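PDB 3ZT9: stage II sporulation protein E (SpoIIE) from Moorella thermoacetica, which probably acts as a manganese-dependent PP2C-type serine/threonine phosphatase that works with the stressosome in the control of secondary messenger signalling. Local coordinates for residues A[95-109]-A[134-148]. Numbering follows the deposited sequence.
Sequences LWQAAIVGNIHVKIL and IAKGSYQEGDLFLIH. With MN (manganese (II) ion), chain D.
The indole of Trp96 is held between Gly137, on the neighbouring strand of its own sheet, and Phe145 and Ile108 of the sheet opposite. Over one face passes the backbone of Gly137, whose CA stands 3.7 Å from the centroid of the five-membered ring in a CH-pi contact. A chi1 of 61° tucks CG of Trp96 in over its own main chain, flanked by N and C, and turns the ring across toward strand 135-138; a beta carbon on Gly137 would run into CZ2. Phe145 approaches the opposite face edge-on, its plane at 89° to the five-membered ring in a T-shaped pair, and CD1 of Ile108 reaches that same face nearer the rim. In the plane of the indole, NE1 donates to a water 3.1 Å away that donates to Ser138 O. Replacing the indole with the methyl of an alanine is likely to open a gap between the sheets, leaving the edge of Phe145 without its aromatic partner and the water without its indole donor.

Such packing is the core of the PP2C-type beta sandwich: strand 95-101 pairs antiparallel with 135-138 in one sheet, and 105-109 with 144-148 in the other, so both segments cross from sheet to sheet. Within the second sheet, Ile108 lies obliquely against Phe145, CG1 touching CD2 at 3.7 Å while CG2 sits over one ring face. Ile104 and Ile147 meet through their CG2 methyls, 3.6 Å apart, and both reach strands 31-39 and 82-90. On the outer side, His105 places CB over the face of the His148 ring, 3.8 Å from its centroid, with the imidazole planes inclined at 48°. Beyond Tyr139, Glu141 OE2 binds a manganese ion at 2.1 Å together with Arg193 OXT, while OE1 forms a salt bridge with Arg91.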
loop_
_atom_site.group_PDB
_atom_site.type_symbol
_atom_site.label_atom_id
_atom_site.label_comp_id
_atom_site.label_asym_id
_atom_site.label_seq_id
_atom_site.Cartn_x
_atom_site.Cartn_y
_atom_site.Cartn_z
ATOM N N LEU A 95 -17.665 0.073 3.933
ATOM C CA LEU A 95 -16.863 -1.077 4.363
ATOM C C LEU A 95 -15.462 -1.003 3.787
ATOM O O LEU A 95 -15.262 -0.461 2.716
ATOM C CB LEU A 95 -17.470 -2.378 3.852
ATOM C CG LEU A 95 -18.941 -2.638 4.229
ATOM C CD1 LEU A 95 -19.460 -3.835 3.400
ATOM C CD2 LEU A 95 -19.057 -2.875 5.714
ATOM N N TRP A 96 -14.494 -1.569 4.495
ATOM C CA TRP A 96 -13.143 -1.771 3.925
ATOM C C TRP A 96 -12.607 -3.170 4.253
ATOM O O TRP A 96 -13.039 -3.829 5.215
ATOM C CB TRP A 96 -12.124 -0.702 4.367
ATOM C CG TRP A 96 -11.882 -0.629 5.844
ATOM C CD1 TRP A 96 -12.462 0.276 6.726
ATOM C CD2 TRP A 96 -10.974 -1.426 6.631
ATOM N NE1 TRP A 96 -11.977 0.066 7.996
ATOM C CE2 TRP A 96 -11.080 -0.979 7.974
ATOM C CE3 TRP A 96 -10.098 -2.480 6.340
ATOM C CZ2 TRP A 96 -10.339 -1.546 9.016
ATOM C CZ3 TRP A 96 -9.371 -3.066 7.386
ATOM C CH2 TRP A 96 -9.490 -2.595 8.702
ATOM N N GLN A 97 -11.719 -3.656 3.386
ATOM C CA GLN A 97 -10.998 -4.894 3.649
ATOM C C GLN A 97 -9.544 -4.593 3.366
ATOM O O GLN A 97 -9.232 -3.745 2.523
ATOM C CB GLN A 97 -11.413 -6.008 2.677
ATOM C CG GLN A 97 -12.800 -6.510 2.754
ATOM C CD GLN A 97 -13.023 -7.638 1.737
ATOM O OE1 GLN A 97 -14.121 -7.815 1.220
ATOM N NE2 GLN A 97 -11.971 -8.400 1.454
ATOM N N ALA A 98 -8.620 -5.243 4.062
ATOM C CA ALA A 98 -7.234 -5.006 3.688
ATOM C C ALA A 98 -6.452 -6.288 3.916
ATOM O O ALA A 98 -6.787 -7.062 4.811
ATOM C CB ALA A 98 -6.637 -3.911 4.532
ATOM N N ALA A 99 -5.380 -6.500 3.148
ATOM C CA ALA A 99 -4.460 -7.613 3.498
ATOM C C ALA A 99 -3.039 -7.239 3.110
ATOM O O ALA A 99 -2.842 -6.349 2.272
ATOM C CB ALA A 99 -4.887 -8.884 2.779
ATOM N N ILE A 100 -2.067 -7.919 3.716
ATOM C CA ILE A 100 -0.664 -7.594 3.481
ATOM C C ILE A 100 0.113 -8.882 3.445
ATOM O O ILE A 100 -0.030 -9.690 4.358
ATOM C CB ILE A 100 -0.047 -6.746 4.649
ATOM C CG1 ILE A 100 -0.901 -5.496 4.910
ATOM C CG2 ILE A 100 1.407 -6.334 4.301
ATOM C CD1 ILE A 100 -0.577 -4.857 6.241
ATOM N N VAL A 101 0.923 -9.076 2.408
ATOM C CA VAL A 101 1.886 -10.176 2.417
ATOM C C VAL A 101 3.255 -9.515 2.529
ATOM O O VAL A 101 3.659 -8.738 1.665
ATOM C CB VAL A 101 1.782 -11.087 1.163
ATOM C CG1 VAL A 101 2.883 -12.138 1.184
ATOM C CG2 VAL A 101 0.428 -11.767 1.141
ATOM N N GLY A 102 3.963 -9.806 3.616
ATOM C CA GLY A 102 5.266 -9.217 3.816
ATOM C C GLY A 102 5.168 -8.018 4.746
ATOM O O GLY A 102 4.336 -8.012 5.639
ATOM N N ASN A 103 6.028 -7.025 4.575
ATOM C CA ASN A 103 6.127 -5.983 5.606
ATOM C C ASN A 103 5.747 -4.578 5.133
ATOM O O ASN A 103 6.297 -3.607 5.579
ATOM C CB ASN A 103 7.511 -5.950 6.218
ATOM C CG ASN A 103 8.553 -5.449 5.248
ATOM O OD1 ASN A 103 8.319 -5.430 4.036
ATOM N ND2 ASN A 103 9.708 -5.038 5.771
ATOM N N ILE A 104 4.780 -4.472 4.252
ATOM C CA ILE A 104 4.225 -3.167 3.975
ATOM C C ILE A 104 3.378 -2.751 5.227
ATOM O O ILE A 104 2.798 -3.604 5.904
ATOM C CB ILE A 104 3.308 -3.226 2.736
ATOM C CG1 ILE A 104 4.085 -3.709 1.499
ATOM C CG2 ILE A 104 2.647 -1.861 2.500
ATOM C CD1 ILE A 104 5.212 -2.782 1.007
ATOM N N HIS A 105 3.328 -1.473 5.541
ATOM C CA HIS A 105 2.576 -1.029 6.717
ATOM C C HIS A 105 1.306 -0.315 6.326
ATOM O O HIS A 105 1.323 0.559 5.448
ATOM C CB HIS A 105 3.495 -0.123 7.524
ATOM C CG HIS A 105 4.742 -0.820 7.953
ATOM N ND1 HIS A 105 4.723 -1.907 8.803
ATOM C CD2 HIS A 105 6.039 -0.618 7.625
ATOM C CE1 HIS A 105 5.958 -2.339 8.982
ATOM N NE2 HIS A 105 6.776 -1.576 8.277
ATOM N N VAL A 106 0.203 -0.678 6.987
ATOM C CA VAL A 106 -1.074 0.009 6.763
ATOM C C VAL A 106 -1.585 0.527 8.067
ATOM O O VAL A 106 -1.509 -0.176 9.063
ATOM C CB VAL A 106 -2.102 -0.987 6.222
ATOM C CG1 VAL A 106 -3.505 -0.314 6.085
ATOM C CG2 VAL A 106 -1.627 -1.527 4.844
ATOM N N LYS A 107 -2.107 1.758 8.084
ATOM C CA LYS A 107 -2.790 2.234 9.307
ATOM C C LYS A 107 -4.066 2.911 8.853
ATOM O O LYS A 107 -4.055 3.676 7.890
ATOM C CB LYS A 107 -1.913 3.209 10.073
ATOM C CG LYS A 107 -2.335 3.371 11.577
ATOM C CD LYS A 107 -1.248 4.058 12.365
ATOM C CE LYS A 107 0.005 3.211 12.457
ATOM N NZ LYS A 107 -0.116 2.094 13.427
ATOM N N ILE A 108 -5.141 2.646 9.578
ATOM C CA ILE A 108 -6.440 3.169 9.226
ATOM C C ILE A 108 -6.970 3.939 10.435
ATOM O O ILE A 108 -7.177 3.377 11.504
ATOM C CB ILE A 108 -7.374 2.036 8.833
ATOM C CG1 ILE A 108 -6.786 1.291 7.623
ATOM C CG2 ILE A 108 -8.795 2.583 8.578
ATOM C CD1 ILE A 108 -7.487 -0.033 7.261
ATOM N N LEU A 109 -7.127 5.245 10.273
ATOM C CA LEU A 109 -7.580 6.098 11.371
ATOM C C LEU A 109 -9.066 6.255 11.148
ATOM O O LEU A 109 -9.467 6.936 10.217
ATOM C CB LEU A 109 -6.913 7.478 11.322
ATOM C CG LEU A 109 -5.459 7.590 11.777
ATOM C CD1 LEU A 109 -4.606 6.565 11.079
ATOM C CD2 LEU A 109 -4.913 9.038 11.532
ATOM N N ILE A 134 -7.387 -11.501 5.977
ATOM C CA ILE A 134 -8.009 -10.250 5.541
ATOM C C ILE A 134 -8.636 -9.551 6.721
ATOM O O ILE A 134 -9.542 -10.096 7.378
ATOM C CB ILE A 134 -9.119 -10.540 4.506
ATOM C CG1 ILE A 134 -8.483 -11.147 3.257
ATOM C CG2 ILE A 134 -9.865 -9.261 4.157
ATOM C CD1 ILE A 134 -9.494 -11.775 2.257
ATOM N N ALA A 135 -8.152 -8.347 6.992
ATOM C CA ALA A 135 -8.755 -7.509 8.016
ATOM C C ALA A 135 -9.974 -6.844 7.424
ATOM O O ALA A 135 -9.979 -6.494 6.261
ATOM C CB ALA A 135 -7.753 -6.450 8.458
ATOM N N LYS A 136 -10.988 -6.615 8.233
ATOM C CA LYS A 136 -12.196 -5.983 7.705
ATOM C C LYS A 136 -12.647 -4.925 8.656
ATOM O O LYS A 136 -12.501 -5.100 9.846
ATOM C CB LYS A 136 -13.304 -7.025 7.635
ATOM C CG LYS A 136 -13.016 -8.051 6.562
ATOM C CD LYS A 136 -14.156 -8.980 6.331
ATOM C CE LYS A 136 -13.798 -9.947 5.222
ATOM N NZ LYS A 136 -14.867 -10.950 5.022
ATOM N N GLY A 137 -13.250 -3.846 8.155
ATOM C CA GLY A 137 -13.728 -2.811 9.060
ATOM C C GLY A 137 -14.828 -1.995 8.414
ATOM O O GLY A 137 -15.231 -2.277 7.275
ATOM N N SER A 138 -15.344 -1.022 9.172
ATOM C CA SER A 138 -16.395 -0.127 8.693
ATOM C C SER A 138 -15.750 1.173 8.283
ATOM O O SER A 138 -14.869 1.680 8.996
ATOM C CB SER A 138 -17.382 0.178 9.821
ATOM O OG SER A 138 -17.902 -1.025 10.353
ATOM N N TYR A 139 -16.167 1.691 7.128
ATOM C CA TYR A 139 -15.659 2.966 6.616
ATOM C C TYR A 139 -16.745 4.042 6.738
ATOM O O TYR A 139 -17.912 3.812 6.421
ATOM C CB TYR A 139 -15.252 2.845 5.130
ATOM C CG TYR A 139 -14.992 4.221 4.511
ATOM C CD1 TYR A 139 -13.746 4.846 4.663
ATOM C CD2 TYR A 139 -15.991 4.883 3.812
ATOM C CE1 TYR A 139 -13.507 6.120 4.139
ATOM C CE2 TYR A 139 -15.757 6.161 3.275
ATOM C CZ TYR A 139 -14.514 6.752 3.441
ATOM O OH TYR A 139 -14.283 8.003 2.949
ATOM N N GLN A 140 -16.379 5.228 7.187
ATOM C CA GLN A 140 -17.293 6.331 7.001
ATOM C C GLN A 140 -16.449 7.515 6.556
ATOM O O GLN A 140 -15.275 7.593 6.872
ATOM C CB GLN A 140 -18.091 6.609 8.272
ATOM C CG GLN A 140 -17.415 7.426 9.300
ATOM C CD GLN A 140 -18.368 7.781 10.431
ATOM O OE1 GLN A 140 -18.712 8.937 10.628
ATOM N NE2 GLN A 140 -18.810 6.775 11.163
ATOM N N GLU A 141 -17.060 8.433 5.834
ATOM C CA GLU A 141 -16.335 9.610 5.379
ATOM C C GLU A 141 -15.585 10.300 6.529
ATOM O O GLU A 141 -16.128 10.489 7.623
ATOM C CB GLU A 141 -17.341 10.576 4.732
ATOM C CG GLU A 141 -16.765 11.957 4.498
ATOM C CD GLU A 141 -15.524 11.928 3.647
ATOM O OE1 GLU A 141 -15.647 11.446 2.506
ATOM O OE2 GLU A 141 -14.433 12.370 4.122
ATOM N N GLY A 142 -14.337 10.651 6.248
ATOM C CA GLY A 142 -13.423 11.245 7.205
ATOM C C GLY A 142 -12.366 10.274 7.714
ATOM O O GLY A 142 -11.339 10.692 8.268
ATOM N N ASP A 143 -12.616 8.975 7.557
ATOM C CA ASP A 143 -11.608 7.981 7.935
ATOM C C ASP A 143 -10.395 8.128 7.012
ATOM O O ASP A 143 -10.556 8.431 5.833
ATOM C CB ASP A 143 -12.183 6.584 7.788
ATOM C CG ASP A 143 -13.298 6.291 8.807
ATOM O OD1 ASP A 143 -13.543 7.101 9.717
ATOM O OD2 ASP A 143 -13.933 5.233 8.686
ATOM N N LEU A 144 -9.207 7.879 7.545
ATOM C CA LEU A 144 -7.961 8.169 6.838
ATOM C C LEU A 144 -7.235 6.860 6.647
ATOM O O LEU A 144 -7.286 5.988 7.524
ATOM C CB LEU A 144 -7.122 9.115 7.666
ATOM C CG LEU A 144 -7.895 10.273 8.309
ATOM C CD1 LEU A 144 -7.206 10.857 9.519
ATOM C CD2 LEU A 144 -8.048 11.301 7.260
ATOM N N PHE A 145 -6.559 6.701 5.502
ATOM C CA PHE A 145 -5.779 5.486 5.276
ATOM C C PHE A 145 -4.343 5.909 5.002
ATOM O O PHE A 145 -4.097 6.825 4.222
ATOM C CB PHE A 145 -6.317 4.740 4.045
ATOM C CG PHE A 145 -7.714 4.163 4.221
ATOM C CD1 PHE A 145 -8.843 4.976 4.207
ATOM C CD2 PHE A 145 -7.889 2.812 4.413
ATOM C CE1 PHE A 145 -10.120 4.428 4.400
ATOM C CE2 PHE A 145 -9.138 2.265 4.624
ATOM C CZ PHE A 145 -10.267 3.082 4.598
ATOM N N LEU A 146 -3.386 5.249 5.636
ATOM C CA LEU A 146 -1.985 5.498 5.365
ATOM C C LEU A 146 -1.375 4.130 4.982
ATOM O O LEU A 146 -1.633 3.129 5.673
ATOM C CB LEU A 146 -1.278 5.990 6.648
ATOM C CG LEU A 146 0.257 5.958 6.582
ATOM C CD1 LEU A 146 0.866 7.017 5.634
ATOM C CD2 LEU A 146 0.760 6.142 7.996
ATOM N N ILE A 147 -0.607 4.068 3.893
ATOM C CA ILE A 147 0.064 2.835 3.520
ATOM C C ILE A 147 1.506 3.231 3.198
ATOM O O ILE A 147 1.728 4.196 2.483
ATOM C CB ILE A 147 -0.571 2.114 2.240
ATOM C CG1 ILE A 147 -2.101 1.896 2.431
ATOM C CG2 ILE A 147 0.190 0.752 1.953
ATOM C CD1 ILE A 147 -2.859 1.273 1.234
ATOM N N HIS A 148 2.482 2.501 3.710
ATOM C CA HIS A 148 3.848 2.786 3.287
ATOM C C HIS A 148 4.745 1.561 3.278
ATOM O O HIS A 148 4.567 0.631 4.047
ATOM C CB HIS A 148 4.461 3.931 4.158
ATOM C CG HIS A 148 4.556 3.629 5.618
ATOM N ND1 HIS A 148 5.594 2.896 6.163
ATOM C CD2 HIS A 148 3.750 3.971 6.657
ATOM C CE1 HIS A 148 5.420 2.803 7.474
ATOM N NE2 HIS A 148 4.303 3.432 7.794
HETATM MN MN MN D . -12.763 13.273 3.263
HETATM O O HOH W 1 -12.754 1.121 10.784
HETATM O O HOH W 2 -13.425 12.332 1.371
HETATM O O HOH W 3 -12.114 14.369 5.020
HETATM O O HOH W 4 -14.083 15.065 3.073
HETATM O O HOH W 5 -11.212 14.619 2.281
#